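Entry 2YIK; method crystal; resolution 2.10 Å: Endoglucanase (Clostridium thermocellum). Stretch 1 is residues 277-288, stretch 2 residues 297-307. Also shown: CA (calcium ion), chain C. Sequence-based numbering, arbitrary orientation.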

# COMPACT_ATOMS: atom_id res chain seq x y z
N LYS A 277 -0.03 4.90 15.34
CA LYS A 277 -1.16 5.79 15.54
C LYS A 277 -2.21 5.75 14.45
O LYS A 277 -2.01 5.15 13.40
N TRP A 278 -3.33 6.42 14.71
CA TRP A 278 -4.43 6.47 13.77
C TRP A 278 -4.60 7.83 13.11
O TRP A 278 -5.22 7.93 12.05
N GLN A 279 -4.05 8.87 13.72
CA GLN A 279 -4.21 10.22 13.18
C GLN A 279 -3.71 10.45 11.76
O GLN A 279 -4.33 11.20 11.00
N ASP A 280 -2.60 9.82 11.38
CA ASP A 280 -2.10 10.00 10.02
C ASP A 280 -3.02 9.32 9.00
O ASP A 280 -3.33 9.90 7.97
N ASP A 281 -3.47 8.10 9.29
CA ASP A 281 -4.37 7.39 8.38
C ASP A 281 -5.70 8.15 8.27
O ASP A 281 -6.30 8.23 7.19
N TYR A 282 -6.16 8.68 9.40
CA TYR A 282 -7.41 9.43 9.45
C TYR A 282 -7.30 10.65 8.54
O TYR A 282 -8.18 10.90 7.72
N CYS A 283 -6.21 11.40 8.68
CA CYS A 283 -5.99 12.60 7.87
C CYS A 283 -5.79 12.27 6.39
O CYS A 283 -6.24 13.01 5.52
N TRP A 284 -5.11 11.16 6.13
CA TRP A 284 -4.85 10.65 4.78
C TRP A 284 -6.20 10.39 4.08
O TRP A 284 -6.41 10.83 2.95
N ALA A 285 -7.10 9.69 4.76
CA ALA A 285 -8.43 9.40 4.21
C ALA A 285 -9.21 10.70 4.02
O ALA A 285 -9.84 10.92 2.97
N ALA A 286 -9.18 11.57 5.03
CA ALA A 286 -9.89 12.84 4.98
C ALA A 286 -9.44 13.70 3.80
O ALA A 286 -10.27 14.27 3.09
N ALA A 287 -8.13 13.78 3.59
CA ALA A 287 -7.59 14.57 2.49
C ALA A 287 -8.08 14.02 1.15
O ALA A 287 -8.48 14.79 0.28
N TRP A 288 -8.02 12.71 0.98
CA TRP A 288 -8.48 12.10 -0.26
C TRP A 288 -9.98 12.27 -0.46
O TRP A 288 -10.44 12.43 -1.59
N HIS A 297 -16.28 19.50 5.17
CA HIS A 297 -16.22 18.75 6.42
C HIS A 297 -14.96 17.88 6.50
O HIS A 297 -14.33 17.77 7.55
N TYR A 298 -14.60 17.27 5.38
CA TYR A 298 -13.41 16.42 5.33
C TYR A 298 -12.14 17.22 5.53
O TYR A 298 -11.23 16.78 6.23
N LEU A 299 -12.08 18.40 4.92
CA LEU A 299 -10.90 19.23 5.07
C LEU A 299 -10.80 19.68 6.53
O LEU A 299 -9.70 19.79 7.08
N ASP A 300 -11.95 19.94 7.15
CA ASP A 300 -11.98 20.36 8.55
C ASP A 300 -11.47 19.23 9.45
O ASP A 300 -10.80 19.47 10.45
N GLU A 301 -11.81 17.99 9.10
CA GLU A 301 -11.35 16.86 9.88
C GLU A 301 -9.85 16.67 9.69
O GLU A 301 -9.13 16.34 10.63
N ALA A 302 -9.37 16.89 8.46
CA ALA A 302 -7.95 16.75 8.19
C ALA A 302 -7.17 17.80 8.97
O ALA A 302 -6.16 17.49 9.61
N PHE A 303 -7.64 19.04 8.93
CA PHE A 303 -6.98 20.12 9.64
C PHE A 303 -6.99 19.94 11.15
O PHE A 303 -6.06 20.37 11.83
N LYS A 304 -8.02 19.30 11.67
CA LYS A 304 -8.14 19.07 13.11
C LYS A 304 -7.03 18.17 13.67
O LYS A 304 -6.55 18.37 14.78
N TYR A 305 -6.59 17.19 12.89
CA TYR A 305 -5.57 16.26 13.37
C TYR A 305 -4.22 16.29 12.66
O TYR A 305 -3.28 15.65 13.11
N TYR A 306 -4.12 17.03 11.56
CA TYR A 306 -2.88 17.12 10.80
C TYR A 306 -1.69 17.65 11.60
O TYR A 306 -1.71 18.77 12.12
N ASP A 307 -0.64 16.83 11.69
CA ASP A 307 0.59 17.19 12.41
C ASP A 307 1.54 17.76 11.36
O ASP A 307 2.23 17.02 10.66

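Two helices, 279-288 and 297-305, run nearly antiparallel at 153°, their axes approaching to 8.0 Å, and the residues at the centre are small enough to permit it. Ala286 points toward the other helix and sets its CB 3.9 Å from CB of Ala302, whose own CA-to-CB bond lies sideways. Nearby, Cys283 and Ala302 bring their CA atoms within 4.6 Å. Backbone becomes part of the surface here: CB of Tyr298 rests 3.5 Å from Ala286 O, and although its CA-to-CB bond points toward the partner, chi1 m leads the ring away.

Cys283, also m, fills the next layer. Its SG lies 3.5 Å from CB of Tyr305 and 3.4 Å from Tyr306 N, so the sulfur packs against the end of the second helix, where Tyr306 is the first residue to leave helical geometry.

Beyond it the alanines give way to aromatic rings. Tyr305 (m) points toward the first helix and gives the contact its largest single covered area, 88 Å². Trp278, p at chi1, starts sideways but brings its ring in, presenting an edge to the Tyr305 face with CH2 3.7 Å from CE1 of Tyr305. Tyr282 (t) meets the same ring obliquely, its CE2 3.6 Å from CD2 of Tyr305.

Tyr282 also carries the contact to its polar edge: its OH donates a hydrogen bond to OE1 of Glu301 at 2.7 Å. Glu301 (m, m) leaves OE2 for a salt bridge with NZ of Lys304, 3.1 Å away, so one carboxylate serves both partners.

Calcium lies outside this packing, at the start of the first helix. Lys277 O, 2.5 Å from the calcium ion, both carboxylate oxygens of Asp280, Asp281 OD2 and two waters bind it; water 2 also donates to Asp281 OD1.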

# COMPACT_ATOMS: atom_id res chain seq x y z
CB LYS A 277 -0.68 7.23 15.70
CG LYS A 277 -0.09 7.82 14.44
CD LYS A 277 1.31 7.27 14.20
CE LYS A 277 1.69 7.22 12.71
NZ LYS A 277 2.62 8.32 12.29
CB TRP A 278 -5.74 6.11 14.48
CG TRP A 278 -6.08 7.06 15.61
CD1 TRP A 278 -5.80 6.90 16.94
CD2 TRP A 278 -6.78 8.31 15.50
NE1 TRP A 278 -6.28 7.96 17.66
CE2 TRP A 278 -6.89 8.84 16.81
CE3 TRP A 278 -7.33 9.02 14.43
CZ2 TRP A 278 -7.51 10.07 17.07
CZ3 TRP A 278 -7.96 10.26 14.70
CH2 TRP A 278 -8.05 10.75 16.01
CB GLN A 279 -3.61 11.26 14.13
CG GLN A 279 -4.37 11.38 15.45
CD GLN A 279 -3.81 10.47 16.54
OE1 GLN A 279 -3.28 9.40 16.27
NE2 GLN A 279 -3.95 10.91 17.78
CB ASP A 280 -0.68 9.44 9.90
CG ASP A 280 -0.59 8.01 10.34
OD1 ASP A 280 -1.13 7.70 11.43
OD2 ASP A 280 0.02 7.20 9.62
CB ASP A 281 -4.68 5.98 8.89
CG ASP A 281 -3.43 5.18 9.20
OD1 ASP A 281 -2.70 4.78 8.27
OD2 ASP A 281 -3.19 4.96 10.40
CB TYR A 282 -7.69 9.85 10.90
CG TYR A 282 -9.07 10.43 11.13
CD1 TYR A 282 -10.19 9.60 11.26
CD2 TYR A 282 -9.27 11.81 11.21
CE1 TYR A 282 -11.47 10.13 11.47
CE2 TYR A 282 -10.53 12.35 11.41
CZ TYR A 282 -11.63 11.51 11.54
OH TYR A 282 -12.88 12.06 11.72
CB CYS A 283 -4.79 13.40 8.41
SG CYS A 283 -5.13 14.16 10.02
CB TRP A 284 -4.01 9.37 4.92
CG TRP A 284 -3.77 8.48 3.72
CD1 TRP A 284 -4.09 7.15 3.64
CD2 TRP A 284 -2.98 8.76 2.56
NE1 TRP A 284 -3.54 6.59 2.52
CE2 TRP A 284 -2.85 7.55 1.84
CE3 TRP A 284 -2.35 9.91 2.06
CZ2 TRP A 284 -2.13 7.45 0.64
CZ3 TRP A 284 -1.63 9.81 0.86
CH2 TRP A 284 -1.52 8.59 0.17
CB ALA A 285 -9.19 8.48 5.14
CB ALA A 286 -9.69 13.61 6.29
CB ALA A 287 -6.06 14.56 2.52
CB TRP A 288 -8.12 10.61 -0.30
CG TRP A 288 -6.70 10.35 -0.69
CD1 TRP A 288 -5.67 10.00 0.14
CD2 TRP A 288 -6.15 10.45 -2.01
NE1 TRP A 288 -4.51 9.87 -0.59
CE2 TRP A 288 -4.77 10.13 -1.90
CE3 TRP A 288 -6.69 10.76 -3.26
CZ2 TRP A 288 -3.93 10.13 -3.02
CZ3 TRP A 288 -5.84 10.75 -4.37
CH2 TRP A 288 -4.47 10.44 -4.24
CB HIS A 297 -17.45 17.85 6.56
CG HIS A 297 -17.37 16.89 7.70
ND1 HIS A 297 -17.41 17.28 9.02
CD2 HIS A 297 -17.23 15.54 7.71
CE1 HIS A 297 -17.29 16.23 9.80
NE2 HIS A 297 -17.18 15.16 9.03
CB TYR A 298 -13.36 15.65 4.01
CG TYR A 298 -14.48 14.65 3.90
CD1 TYR A 298 -14.62 13.64 4.85
CD2 TYR A 298 -15.40 14.72 2.85
CE1 TYR A 298 -15.67 12.72 4.77
CE2 TYR A 298 -16.44 13.80 2.76
CZ TYR A 298 -16.57 12.81 3.72
OH TYR A 298 -17.60 11.91 3.62
CB LEU A 299 -10.96 20.45 4.15
CG LEU A 299 -9.63 21.19 4.00
CD1 LEU A 299 -8.57 20.27 3.37
CD2 LEU A 299 -9.85 22.43 3.14
CB ASP A 300 -13.40 20.73 9.00
CG ASP A 300 -13.87 22.05 8.43
OD1 ASP A 300 -13.03 22.91 8.10
OD2 ASP A 300 -15.11 22.25 8.33
CB GLU A 301 -12.10 15.58 9.48
CG GLU A 301 -13.52 15.52 10.03
CD GLU A 301 -13.56 15.62 11.55
OE1 GLU A 301 -13.04 14.72 12.24
OE2 GLU A 301 -14.10 16.62 12.05
CB ALA A 302 -7.68 16.89 6.70
CB PHE A 303 -7.61 21.47 9.27
CG PHE A 303 -7.29 21.95 7.87
CD1 PHE A 303 -6.31 21.32 7.11
CD2 PHE A 303 -7.94 23.06 7.34
CE1 PHE A 303 -5.98 21.79 5.83
CE2 PHE A 303 -7.62 23.54 6.07
CZ PHE A 303 -6.63 22.90 5.31
CB LYS A 304 -9.51 18.44 13.43
CG LYS A 304 -9.83 18.27 14.92
CD LYS A 304 -11.28 17.78 15.14
CE LYS A 304 -12.30 18.72 14.48
NZ LYS A 304 -13.74 18.30 14.67
CB TYR A 305 -6.13 14.84 13.34
CG TYR A 305 -7.38 14.66 14.18
CD1 TYR A 305 -7.31 14.57 15.57
CD2 TYR A 305 -8.64 14.59 13.58
CE1 TYR A 305 -8.46 14.42 16.35
CE2 TYR A 305 -9.80 14.44 14.34
CZ TYR A 305 -9.71 14.35 15.72
OH TYR A 305 -10.85 14.20 16.47
CB TYR A 306 -3.08 17.99 9.55
CG TYR A 306 -1.84 18.16 8.68
CD1 TYR A 306 -1.04 17.07 8.35
CD2 TYR A 306 -1.50 19.41 8.16
CE1 TYR A 306 0.08 17.21 7.52
CE2 TYR A 306 -0.38 19.57 7.32
CZ TYR A 306 0.40 18.47 7.01
OH TYR A 306 1.52 18.61 6.20
CB ASP A 307 1.19 15.94 13.06
CG ASP A 307 2.43 16.24 13.91
OD1 ASP A 307 2.91 17.40 13.88
OD2 ASP A 307 2.93 15.32 14.59
CA CA C . -0.75 5.17 11.26
O HOH W 1 0.14 3.05 12.45
O HOH W 2 -0.26 3.97 9.01